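Long-range contacts in penicillin-binding protein 1A (Mycobacterium tuberculosis, PDB 5CXW), which builds cross-linked peptidoglycan for the cell wall, polymerising glycan strands and joining their peptides through a penicillin-sensitive transpeptidase domain, the part present here: residues K100-V105 / D171-A176; A107-I112 / R257-V262; R157-L162 / N200-G205; A176-S181 / A215-T220. One frame throughout, in Å; residues are numbered along the deposited sequence. Where two conformers were deposited one is given.

Interaction 1. Residues K100-V105 / D171-A176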
loop_
_atom_site.group_PDB
_atom_site.type_symbol
_atom_site.label_atom_id
_atom_site.label_comp_id
_atom_site.label_asym_id
_atom_site.label_seq_id
_atom_site.Cartn_x
_atom_site.Cartn_y
_atom_site.Cartn_z
ATOM N N LYS A 100 6.815 6.378 2.675
ATOM C CA LYS A 100 8.093 6.918 2.265
ATOM C C LYS A 100 8.388 6.716 0.777
ATOM O O LYS A 100 9.180 7.474 0.185
ATOM C CB LYS A 100 9.272 6.296 3.066
ATOM C CG LYS A 100 9.310 6.742 4.507
ATOM C CD LYS A 100 10.387 6.067 5.322
ATOM C CE LYS A 100 10.260 6.547 6.738
ATOM N NZ LYS A 100 11.136 5.805 7.577
ATOM N N VAL A 101 7.853 5.641 0.208
ATOM C CA VAL A 101 8.109 5.312 -1.200
ATOM C C VAL A 101 7.678 6.452 -2.077
ATOM O O VAL A 101 8.256 6.668 -3.137
ATOM C CB VAL A 101 7.488 3.964 -1.675
ATOM C CG1 VAL A 101 7.933 2.847 -0.790
ATOM C CG2 VAL A 101 5.975 4.059 -1.808
ATOM N N PHE A 102 6.673 7.233 -1.649
ATOM C CA PHE A 102 6.229 8.356 -2.498
ATOM C C PHE A 102 7.179 9.530 -2.438
ATOM O O PHE A 102 7.293 10.272 -3.424
ATOM C CB PHE A 102 4.766 8.747 -2.158
ATOM C CG PHE A 102 3.866 7.580 -2.274
ATOM C CD1 PHE A 102 3.774 6.889 -3.484
ATOM C CD2 PHE A 102 3.164 7.098 -1.202
ATOM C CE1 PHE A 102 2.991 5.748 -3.601
ATOM C CE2 PHE A 102 2.370 5.951 -1.327
ATOM C CZ PHE A 102 2.296 5.265 -2.526
ATOM N N ALA A 103 7.855 9.713 -1.303
ATOM C CA ALA A 103 8.955 10.671 -1.258
ATOM C C ALA A 103 10.076 10.249 -2.185
ATOM O O ALA A 103 10.734 11.056 -2.840
ATOM C CB ALA A 103 9.474 10.899 0.133
ATOM N N LEU A 104 10.333 8.960 -2.260
ATOM C CA LEU A 104 11.374 8.477 -3.175
ATOM C C LEU A 104 10.998 8.646 -4.636
ATOM O O LEU A 104 11.812 9.097 -5.470
ATOM C CB LEU A 104 11.687 7.032 -2.845
ATOM C CG LEU A 104 12.842 6.410 -3.619
ATOM C CD1 LEU A 104 14.144 7.160 -3.548
ATOM C CD2 LEU A 104 13.059 4.979 -3.184
ATOM N N VAL A 105 9.724 8.378 -4.948
ATOM C CA VAL A 105 9.227 8.706 -6.267
ATOM C C VAL A 105 9.492 10.158 -6.599
ATOM O O VAL A 105 10.028 10.493 -7.675
ATOM C CB VAL A 105 7.710 8.414 -6.458
ATOM C CG1 VAL A 105 7.225 8.919 -7.778
ATOM C CG2 VAL A 105 7.421 6.907 -6.381
ATOM N N ASP A 171 1.986 15.098 -4.333
ATOM C CA ASP A 171 1.831 15.018 -5.787
ATOM C C ASP A 171 2.203 13.633 -6.308
ATOM O O ASP A 171 1.483 13.049 -7.113
ATOM C CB ASP A 171 2.667 16.092 -6.498
ATOM C CG ASP A 171 2.153 17.504 -6.270
ATOM O OD1 ASP A 171 1.039 17.737 -5.681
ATOM O OD2 ASP A 171 2.864 18.460 -6.678
ATOM N N ALA A 172 3.363 13.146 -5.893
ATOM C CA ALA A 172 3.783 11.806 -6.302
ATOM C C ALA A 172 2.820 10.704 -5.884
ATOM O O ALA A 172 2.508 9.759 -6.672
ATOM C CB ALA A 172 5.182 11.512 -5.766
ATOM N N ALA A 173 2.320 10.804 -4.643
ATOM C CA ALA A 173 1.433 9.795 -4.118
ATOM C C ALA A 173 0.123 9.815 -4.870
ATOM O O ALA A 173 -0.391 8.794 -5.314
ATOM C CB ALA A 173 1.178 10.088 -2.651
ATOM N N HIS A 174 -0.428 11.018 -5.055
ATOM C CA HIS A 174 -1.625 11.140 -5.878
ATOM C C HIS A 174 -1.452 10.631 -7.313
ATOM O O HIS A 174 -2.325 9.902 -7.815
ATOM C CB HIS A 174 -2.112 12.583 -5.888
ATOM C CG HIS A 174 -2.759 12.988 -4.600
ATOM N ND1 HIS A 174 -2.612 14.254 -4.099
ATOM C CD2 HIS A 174 -3.651 12.362 -3.793
ATOM C CE1 HIS A 174 -3.322 14.370 -2.990
ATOM N NE2 HIS A 174 -3.991 13.245 -2.801
ATOM N N GLN A 175 -0.347 10.954 -7.928
ATOM C CA GLN A 175 -0.060 10.506 -9.295
ATOM C C GLN A 175 0.083 8.984 -9.367
ATOM O O GLN A 175 -0.366 8.378 -10.318
ATOM C CB GLN A 175 1.173 11.240 -9.809
ATOM C CG GLN A 175 0.873 12.731 -10.095
ATOM C CD GLN A 175 2.131 13.551 -10.254
ATOM O OE1 GLN A 175 3.200 12.995 -10.235
ATOM N NE2 GLN A 175 2.006 14.887 -10.404
ATOM N N ALA A 176 0.626 8.373 -8.323
ATOM C CA ALA A 176 0.759 6.902 -8.259
ATOM C C ALA A 176 -0.561 6.177 -8.130
ATOM O O ALA A 176 -0.628 5.005 -8.473
ATOM C CB ALA A 176 1.689 6.497 -7.124
#

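Interaction 2. Residues A107-I112 / R257-V262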
loop_
_atom_site.group_PDB
_atom_site.type_symbol
_atom_site.label_atom_id
_atom_site.label_comp_id
_atom_site.label_asym_id
_atom_site.label_seq_id
_atom_site.Cartn_x
_atom_site.Cartn_y
_atom_site.Cartn_z
ATOM N N ALA A 107 11.555 12.315 -5.370
ATOM C CA ALA A 107 12.954 12.612 -5.468
ATOM C C ALA A 107 13.501 12.205 -6.833
ATOM O O ALA A 107 14.214 12.963 -7.536
ATOM C CB ALA A 107 13.712 11.908 -4.369
ATOM N N LEU A 108 13.239 10.967 -7.213
ATOM C CA LEU A 108 13.747 10.435 -8.456
ATOM C C LEU A 108 13.227 11.266 -9.632
ATOM O O LEU A 108 13.955 11.508 -10.588
ATOM C CB LEU A 108 13.349 8.970 -8.611
ATOM C CG LEU A 108 14.090 8.019 -7.679
ATOM C CD1 LEU A 108 13.295 6.737 -7.505
ATOM C CD2 LEU A 108 15.404 7.664 -8.248
ATOM N N GLU A 109 11.985 11.736 -9.539
ATOM C CA GLU A 109 11.392 12.555 -10.598
ATOM C C GLU A 109 12.141 13.920 -10.759
ATOM O O GLU A 109 12.031 14.602 -11.814
ATOM C CB GLU A 109 9.922 12.722 -10.319
ATOM C CG GLU A 109 9.134 11.471 -10.659
ATOM C CD GLU A 109 7.654 11.595 -10.442
ATOM O OE1 GLU A 109 7.245 12.555 -9.789
ATOM O OE2 GLU A 109 6.909 10.712 -10.928
ATOM N N GLN A 110 12.839 14.358 -9.718
ATOM C CA GLN A 110 13.599 15.594 -9.705
ATOM C C GLN A 110 15.059 15.387 -9.960
ATOM O O GLN A 110 15.858 16.288 -9.795
ATOM C CB GLN A 110 13.392 16.321 -8.400
ATOM C CG GLN A 110 11.996 16.827 -8.251
ATOM C CD GLN A 110 11.763 17.672 -7.004
ATOM O OE1 GLN A 110 12.673 18.330 -6.425
ATOM N NE2 GLN A 110 10.491 17.723 -6.624
ATOM N N GLY A 111 15.451 14.162 -10.267
ATOM C CA GLY A 111 16.829 13.858 -10.588
ATOM C C GLY A 111 17.696 13.706 -9.370
ATOM O O GLY A 111 18.898 13.976 -9.402
ATOM N N ILE A 112 17.090 13.234 -8.278
ATOM C CA ILE A 112 17.776 12.864 -7.058
ATOM C C ILE A 112 17.696 11.327 -7.019
ATOM O O ILE A 112 16.602 10.756 -6.763
ATOM C CB ILE A 112 17.160 13.505 -5.762
ATOM C CG1 ILE A 112 17.159 15.032 -5.881
ATOM C CG2 ILE A 112 17.914 13.071 -4.504
ATOM C CD1 ILE A 112 16.283 15.734 -4.872
ATOM N N ARG A 257 1.740 7.349 -15.363
ATOM C CA ARG A 257 1.761 8.400 -14.336
ATOM C C ARG A 257 3.150 8.723 -13.767
ATOM O O ARG A 257 3.405 9.863 -13.349
ATOM C CB ARG A 257 0.934 7.907 -13.145
ATOM C CG ARG A 257 -0.569 7.841 -13.442
ATOM C CD ARG A 257 -1.175 9.233 -13.438
ATOM N NE ARG A 257 -2.642 9.247 -13.514
ATOM C CZ ARG A 257 -3.493 9.113 -12.501
ATOM N NH1 ARG A 257 -3.105 8.909 -11.276
ATOM N NH2 ARG A 257 -4.806 9.189 -12.747
ATOM N N ILE A 258 4.004 7.713 -13.663
ATOM C CA ILE A 258 5.327 7.818 -13.129
ATOM C C ILE A 258 6.275 7.291 -14.233
ATOM O O ILE A 258 5.970 6.284 -14.872
ATOM C CB ILE A 258 5.459 6.957 -11.871
ATOM C CG1 ILE A 258 4.470 7.392 -10.794
ATOM C CG2 ILE A 258 6.890 6.924 -11.368
ATOM C CD1 ILE A 258 4.384 6.408 -9.666
ATOM N N PRO A 259 7.398 7.973 -14.482
ATOM C CA PRO A 259 8.246 7.445 -15.556
ATOM C C PRO A 259 8.764 6.038 -15.213
ATOM O O PRO A 259 9.029 5.701 -14.042
ATOM C CB PRO A 259 9.400 8.453 -15.656
ATOM C CG PRO A 259 8.857 9.710 -14.980
ATOM C CD PRO A 259 7.830 9.284 -13.990
ATOM N N LYS A 260 8.815 5.197 -16.241
ATOM C CA LYS A 260 9.320 3.842 -16.084
ATOM C C LYS A 260 10.646 3.799 -15.338
ATOM O O LYS A 260 10.856 2.944 -14.463
ATOM C CB LYS A 260 9.467 3.193 -17.456
ATOM C CG LYS A 260 10.199 1.828 -17.424
ATOM C CD LYS A 260 10.100 1.082 -18.722
ATOM C CE LYS A 260 10.894 -0.218 -18.758
ATOM N NZ LYS A 260 10.534 -1.180 -17.706
ATOM N N ALA A 261 11.590 4.666 -15.734
ATOM C CA ALA A 261 12.926 4.643 -15.131
ATOM C C ALA A 261 12.835 4.941 -13.625
ATOM O O ALA A 261 13.554 4.312 -12.814
ATOM C CB ALA A 261 13.891 5.569 -15.821
ATOM N N VAL A 262 11.942 5.855 -13.261
ATOM C CA VAL A 262 11.714 6.168 -11.872
ATOM C C VAL A 262 11.120 4.979 -11.153
ATOM O O VAL A 262 11.628 4.560 -10.063
ATOM C CB VAL A 262 10.817 7.427 -11.729
ATOM C CG1 VAL A 262 10.339 7.576 -10.298
ATOM C CG2 VAL A 262 11.565 8.633 -12.165
#

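Interaction 3. Residues R157-L162 / N200-G205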
loop_
_atom_site.group_PDB
_atom_site.type_symbol
_atom_site.label_atom_id
_atom_site.label_comp_id
_atom_site.label_asym_id
_atom_site.label_seq_id
_atom_site.Cartn_x
_atom_site.Cartn_y
_atom_site.Cartn_z
ATOM N N ARG A 157 14.737 14.727 5.787
ATOM C CA ARG A 157 15.682 15.543 5.064
ATOM C C ARG A 157 15.492 15.408 3.545
ATOM O O ARG A 157 15.691 16.396 2.802
ATOM C CB ARG A 157 17.145 15.227 5.429
ATOM C CG ARG A 157 17.551 15.583 6.832
ATOM C CD ARG A 157 19.058 15.490 6.980
ATOM N NE ARG A 157 19.504 16.026 8.291
ATOM C CZ ARG A 157 19.518 15.318 9.440
ATOM N NH1 ARG A 157 19.261 14.042 9.471
ATOM N NH2 ARG A 157 19.867 15.929 10.584
ATOM N N LEU A 158 15.206 14.206 3.065
ATOM C CA LEU A 158 15.000 14.047 1.650
ATOM C C LEU A 158 13.773 14.869 1.186
ATOM O O LEU A 158 13.847 15.588 0.161
ATOM C CB LEU A 158 14.793 12.612 1.284
ATOM C CG LEU A 158 14.558 12.342 -0.191
ATOM C CD1 LEU A 158 15.689 12.790 -1.109
ATOM C CD2 LEU A 158 14.262 10.855 -0.380
ATOM N N MET A 159 12.687 14.772 1.934
ATOM C CA MET A 159 11.486 15.570 1.615
ATOM C C MET A 159 11.805 17.051 1.610
ATOM O O MET A 159 11.346 17.770 0.711
ATOM C CB MET A 159 10.367 15.262 2.610
ATOM C CG MET A 159 9.218 16.280 2.593
ATOM S SD MET A 159 8.039 15.892 3.847
ATOM C CE MET A 159 9.001 16.391 5.309
ATOM N N LEU A 160 12.556 17.548 2.592
ATOM C CA LEU A 160 12.872 18.965 2.628
ATOM C C LEU A 160 13.744 19.432 1.453
ATOM O O LEU A 160 13.672 20.618 1.044
ATOM C CB LEU A 160 13.458 19.351 3.961
ATOM C CG LEU A 160 12.519 19.195 5.135
ATOM C CD1 LEU A 160 13.343 19.417 6.395
ATOM C CD2 LEU A 160 11.290 20.058 5.100
ATOM N N LYS A 161 14.516 18.531 0.887
ATOM C CA LYS A 161 15.369 18.832 -0.273
ATOM C C LYS A 161 14.537 18.970 -1.544
ATOM O O LYS A 161 14.957 19.641 -2.506
ATOM C CB LYS A 161 16.323 17.672 -0.453
ATOM C CG LYS A 161 17.238 17.684 -1.673
ATOM C CD LYS A 161 18.282 18.736 -1.598
ATOM C CE LYS A 161 19.274 18.428 -2.731
ATOM N NZ LYS A 161 20.239 19.533 -2.800
ATOM N N LEU A 162 13.391 18.300 -1.610
ATOM C CA LEU A 162 12.571 18.397 -2.803
ATOM C C LEU A 162 12.049 19.800 -3.092
ATOM O O LEU A 162 11.622 20.515 -2.175
ATOM C CB LEU A 162 11.320 17.545 -2.649
ATOM C CG LEU A 162 11.476 16.021 -2.396
ATOM C CD1 LEU A 162 10.133 15.413 -2.143
ATOM C CD2 LEU A 162 12.161 15.378 -3.525
ATOM N N ASN A 200 4.658 18.500 6.940
ATOM C CA ASN A 200 5.797 17.609 6.838
ATOM C C ASN A 200 5.547 16.191 7.263
ATOM O O ASN A 200 6.237 15.275 6.805
ATOM C CB ASN A 200 6.932 18.150 7.634
ATOM C CG ASN A 200 7.501 19.421 7.077
ATOM O OD1 ASN A 200 7.587 19.606 5.882
ATOM N ND2 ASN A 200 7.929 20.328 7.977
ATOM N N GLY A 201 4.560 15.943 8.091
ATOM C CA GLY A 201 4.257 14.575 8.511
ATOM C C GLY A 201 3.832 13.583 7.424
ATOM O O GLY A 201 3.781 12.392 7.662
ATOM N N ILE A 202 3.528 14.122 6.250
ATOM C CA ILE A 202 3.130 13.302 5.119
ATOM C C ILE A 202 4.175 12.207 4.899
ATOM O O ILE A 202 3.795 11.091 4.553
ATOM C CB ILE A 202 2.890 14.125 3.863
ATOM C CG1 ILE A 202 2.325 13.196 2.750
ATOM C CG2 ILE A 202 4.170 14.855 3.358
ATOM C CD1 ILE A 202 1.756 13.894 1.559
ATOM N N VAL A 203 5.466 12.522 4.994
ATOM C CA VAL A 203 6.489 11.525 4.636
ATOM C C VAL A 203 6.532 10.362 5.617
ATOM O O VAL A 203 7.024 9.272 5.282
ATOM C CB VAL A 203 7.905 12.175 4.450
ATOM C CG1 VAL A 203 8.484 12.728 5.780
ATOM C CG2 VAL A 203 8.879 11.207 3.780
ATOM N N LEU A 204 6.053 10.593 6.829
ATOM C CA LEU A 204 5.919 9.559 7.820
ATOM C C LEU A 204 4.521 8.980 7.898
ATOM O O LEU A 204 4.154 8.382 8.932
ATOM C CB LEU A 204 6.388 10.096 9.148
ATOM C CG LEU A 204 7.841 10.654 9.146
ATOM C CD1 LEU A 204 8.225 11.170 10.519
ATOM C CD2 LEU A 204 8.854 9.677 8.632
ATOM N N GLY A 205 3.750 9.147 6.825
ATOM C CA GLY A 205 2.482 8.515 6.682
ATOM C C GLY A 205 1.441 8.937 7.681
ATOM O O GLY A 205 0.643 8.097 8.095
#

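Interaction 4. Residues A176-S181 / A215-T220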
loop_
_atom_site.group_PDB
_atom_site.type_symbol
_atom_site.label_atom_id
_atom_site.label_comp_id
_atom_site.label_asym_id
_atom_site.label_seq_id
_atom_site.Cartn_x
_atom_site.Cartn_y
_atom_site.Cartn_z
ATOM N N ALA A 176 0.626 8.373 -8.323
ATOM C CA ALA A 176 0.759 6.902 -8.259
ATOM C C ALA A 176 -0.561 6.177 -8.130
ATOM O O ALA A 176 -0.628 5.005 -8.473
ATOM C CB ALA A 176 1.689 6.497 -7.124
ATOM N N GLY A 177 -1.620 6.906 -7.689
ATOM C CA GLY A 177 -2.949 6.343 -7.476
ATOM C C GLY A 177 -3.502 6.466 -6.095
ATOM O O GLY A 177 -4.578 5.899 -5.844
ATOM N N ILE A 178 -2.849 7.160 -5.155
ATOM C CA ILE A 178 -3.511 7.469 -3.882
ATOM C C ILE A 178 -4.661 8.378 -4.203
ATOM O O ILE A 178 -4.475 9.444 -4.785
ATOM C CB ILE A 178 -2.557 8.063 -2.828
ATOM C CG1 ILE A 178 -1.351 7.136 -2.539
ATOM C CG2 ILE A 178 -3.332 8.395 -1.592
ATOM C CD1 ILE A 178 -1.721 5.746 -2.035
ATOM N N ALA A 179 -5.891 7.948 -3.930
ATOM C CA ALA A 179 -7.049 8.721 -4.417
ATOM C C ALA A 179 -7.070 10.084 -3.753
ATOM O O ALA A 179 -6.624 10.228 -2.607
ATOM C CB ALA A 179 -8.353 8.009 -4.108
ATOM N N SER A 180 -7.575 11.060 -4.490
ATOM C CA SER A 180 -7.679 12.447 -4.040
ATOM C C SER A 180 -8.788 12.677 -3.003
ATOM O O SER A 180 -8.774 13.710 -2.335
ATOM C CB SER A 180 -7.950 13.373 -5.229
ATOM O OG SER A 180 -6.742 13.453 -5.945
ATOM N N SER A 181 -9.737 11.750 -2.936
ATOM C CA SER A 181 -10.807 11.769 -1.975
ATOM C C SER A 181 -11.354 10.386 -1.750
ATOM O O SER A 181 -11.174 9.481 -2.574
ATOM C CB SER A 181 -11.940 12.693 -2.484
ATOM O OG SER A 181 -12.477 12.139 -3.681
ATOM N N ALA A 215 -2.492 -0.482 -2.131
ATOM C CA ALA A 215 -2.314 -1.574 -3.053
ATOM C C ALA A 215 -2.274 -1.066 -4.485
ATOM O O ALA A 215 -1.423 -1.497 -5.313
ATOM C CB ALA A 215 -3.409 -2.614 -2.893
ATOM N N SER A 216 -3.163 -0.122 -4.778
ATOM C CA SER A 216 -3.250 0.451 -6.129
ATOM C C SER A 216 -2.011 1.249 -6.473
ATOM O O SER A 216 -1.452 1.123 -7.595
ATOM C CB SER A 216 -4.503 1.316 -6.215
ATOM O OG SER A 216 -4.583 2.023 -7.447
ATOM N N ALA A 217 -1.558 2.133 -5.580
ATOM C CA ALA A 217 -0.377 2.931 -5.849
ATOM C C ALA A 217 0.888 2.080 -6.044
ATOM O O ALA A 217 1.719 2.358 -6.925
ATOM C CB ALA A 217 -0.167 4.008 -4.751
ATOM N N TYR A 218 1.046 1.065 -5.225
ATOM C CA TYR A 218 2.188 0.131 -5.364
ATOM C C TYR A 218 2.037 -0.715 -6.666
ATOM O O TYR A 218 3.030 -1.013 -7.352
ATOM C CB TYR A 218 2.342 -0.740 -4.153
ATOM C CG TYR A 218 3.078 -0.162 -2.980
ATOM C CD1 TYR A 218 2.792 1.128 -2.487
ATOM C CD2 TYR A 218 4.050 -0.903 -2.296
ATOM C CE1 TYR A 218 3.452 1.630 -1.367
ATOM C CE2 TYR A 218 4.656 -0.441 -1.170
ATOM C CZ TYR A 218 4.361 0.825 -0.698
ATOM O OH TYR A 218 4.994 1.343 0.449
ATOM N N ALA A 219 0.775 -0.981 -7.090
ATOM C CA ALA A 219 0.538 -1.630 -8.408
ATOM C C ALA A 219 1.102 -0.768 -9.545
ATOM O O ALA A 219 1.697 -1.273 -10.490
ATOM C CB ALA A 219 -0.921 -1.984 -8.580
ATOM N N THR A 220 0.973 0.553 -9.438
ATOM C CA THR A 220 1.494 1.438 -10.449
ATOM C C THR A 220 3.016 1.301 -10.534
ATOM O O THR A 220 3.605 1.292 -11.640
ATOM C CB THR A 220 1.058 2.889 -10.139
ATOM O OG1 THR A 220 -0.371 2.965 -10.195
ATOM C CG2 THR A 220 1.649 3.903 -11.090
HETATM O O HOH W 1 -6.150 4.138 -7.071
#

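Interaction 1. Residues K100-V105 / D171-A176
Phe102 sends CG toward helix 165-176 by holding it anti to its own carbonyl carbon (chi1 -55°), while Val105, one helical turn later, points CG1 at the same helix by setting it anti to the backbone N (chi1 173°). The partner surface is built from alanines. Ala173 lies over one face of the phenyl ring, its CA 4.1 Å from the ring centroid in a CH-pi contact, and its CB is 3.7 Å from Phe102 CG. Over the opposite face sits Val101 CG2 of the same helix, so the ring is sandwiched between aliphatic groups. Ala176 CB comes to Phe102 CE1 obliquely, at 3.8 Å. The setting is the transpeptidase domain of the penicillin-binding proteins, in which helix 100-109 carries, near its start, Lys100 of what is probably the SxxK motif. The Phe102 side chain lies about 10 Å from that of Ser97, the acyl-ester nucleophile by similarity, and Lys100 NZ is hydrogen-bonded to Ser150 and Asn152. The helical segments 100-105 and 171-176 run nearly perpendicular, 100° between their directions, their axes 8.4 Å apart at the closest. Such closeness rests on the small partner residues: Ala172 CB reaches the helix backbone itself, 3.4 Å from Phe102 O, and touches Val105 CG1 at 3.9 Å. Tyr218 and Ala217 of helix 211-222 also pack against Phe102.

Interaction 2. Residues A107-I112 / R257-V262
Leu108 and Val262 mark the nearest passage of the two backbones, their CA atoms 5.8 Å apart where helix 100-109 comes to its end and helix 260-270 begins. Helix 100-109 closes with a Schellman motif: Gly111 takes a positive phi of 80°, Ile112 N returns to Ala107 O at 3.0 Å, and Gly111 N returns to Leu108 O. Ala107 O also accepts from Gln110 N, the two donors arriving from opposite faces of the carbonyl plane. On the other side Pro259 occupies the N-cap position of helix 260-270. Between these two helix ends the apolar part of the contact is made by Leu108 and Val262, whose side chains slide past each other in opposite directions, with Leu108 CB 3.7 Å from Val262 CG1. That methyl stands anti to the backbone N of Val262 (chi1 168°). Leu108 CD1 continues to the main chain, 3.7 Å from Val262 O. Further out, Glu109 extends its chain beyond CG (chi2 -178°) and crosses Val262, Ile258 and Pro259 at about a right angle. Its aliphatic stem lies against Val262, CG to CG2 at 4.0 Å. Arg257, at the start of the second segment, directs its polar end elsewhere: NE forms a salt bridge with Asp255, and NH1 donates to Gln175 O of helix 165-176. Across this contact the carboxylate of Glu109 meets carbon, OE2 lying 3.8 Å from Ile258 CG2 and 3.5 Å from Pro259 CD.

Interaction 3. Residues R157-L162 / N200-G205
The carboxamide of Asn200 has two groups from helix 152-161 on the same side of its plane: Met159 CE, 3.6 Å from OD1, and Leu160 CD2, 3.8 Å from that same oxygen. Both side chains cross Asn200 at about a right angle. The methionine carries most of the contact. Its chain is bent at chi3 (73°), which turns CE toward the start of the 3-10 segment 200-203, where it lies 3.3 Å from Asn200 O. The sulfur has apolar company as well, with Ile202 CG2 4.0 Å from Met159 SD. Val203 closes the group: CG1, set between its backbone N and carbonyl carbon (chi1 67°), touches Met159 CE at 3.7 Å and SD at the same distance. The thioether end thus touches polar and aliphatic neighbours together, without a hydrogen bond across the segments. This lies near the active site of the transpeptidase domain, the Val203 side chain being about 9 Å from the bound, ring-opened penicillin V moiety. Around it, Pro166 of helix 165-176 touches Met159, Asn200 and Ile202; Ala103 of helix 100-109 meets Val203; and Gly205 continues by backbone hydrogen bonds to Thr95 and Gly96, just after strand 93-94.

Interaction 4. Residues A176-S181 / A215-T220
A hydroxyl-to-carbonyl hydrogen bond joins Thr220 to Ala176, in the buried interior where the end of helix 165-176 meets helix 211-222. Thr220 OG1 donates to Ala176 O at 2.7 Å, with a C=O...donor angle of 155° and the donor somewhat tilted from the carbonyl plane. The hydroxyl is placed for this by a chi1 of -63°, OG1 being anti to the carbonyl carbon of Thr220. The same acceptor receives a CA-H...O contact from Ala217, CA to O 3.4 Å and 165° at the hydrogen, so two donors of unequal strength grip one buried oxygen. Helix 165-176 finishes here in a Schellman motif, in which Gly177 leaves helical angles with positive phi. A CB at this position would point at Ser216 OG and jam against the preceding carbonyl oxygen; glycine lets the CA atoms of Gly177 and Ala217 lie 4.6 Å apart. Helix 211-222 meanwhile packs Ala215 and Ala219 on the central antiparallel sheet, touching strands 60-67 and 315-323. Apolar contact gathers at Ala217 CB, which meets Ala176 CB at 3.9 Å and Ile178 CD1 at 3.6 Å. At the flank, a water donates to Gly177 O at 2.7 Å and also hydrogen-bonds Ser216 OG, bridging loop and helix.

In the fold
Interactions 1, 3 and 4 are buried, whereas interaction 2 lies nearer the surface and sets the Glu109 carboxylate beside an apolar Leu108-Val262 pair. Helix 100-109 serves interactions 1 and 2 through successive turns, and Ala176 belongs to both 1 and 4. Ile258 of interaction 2 packs on that same alanine, so three contacts converge where helix 165-176 ends. The chemistry shifts with place: an aromatic ring among alanines in 1, a methionine beside polar and aliphatic groups in 3, and a hydrogen-bonded, water-bridged helix end in 4. Interactions 1 and 3 meet where Ala103 touches Val203, close to the active site; 3 and 4 do not touch.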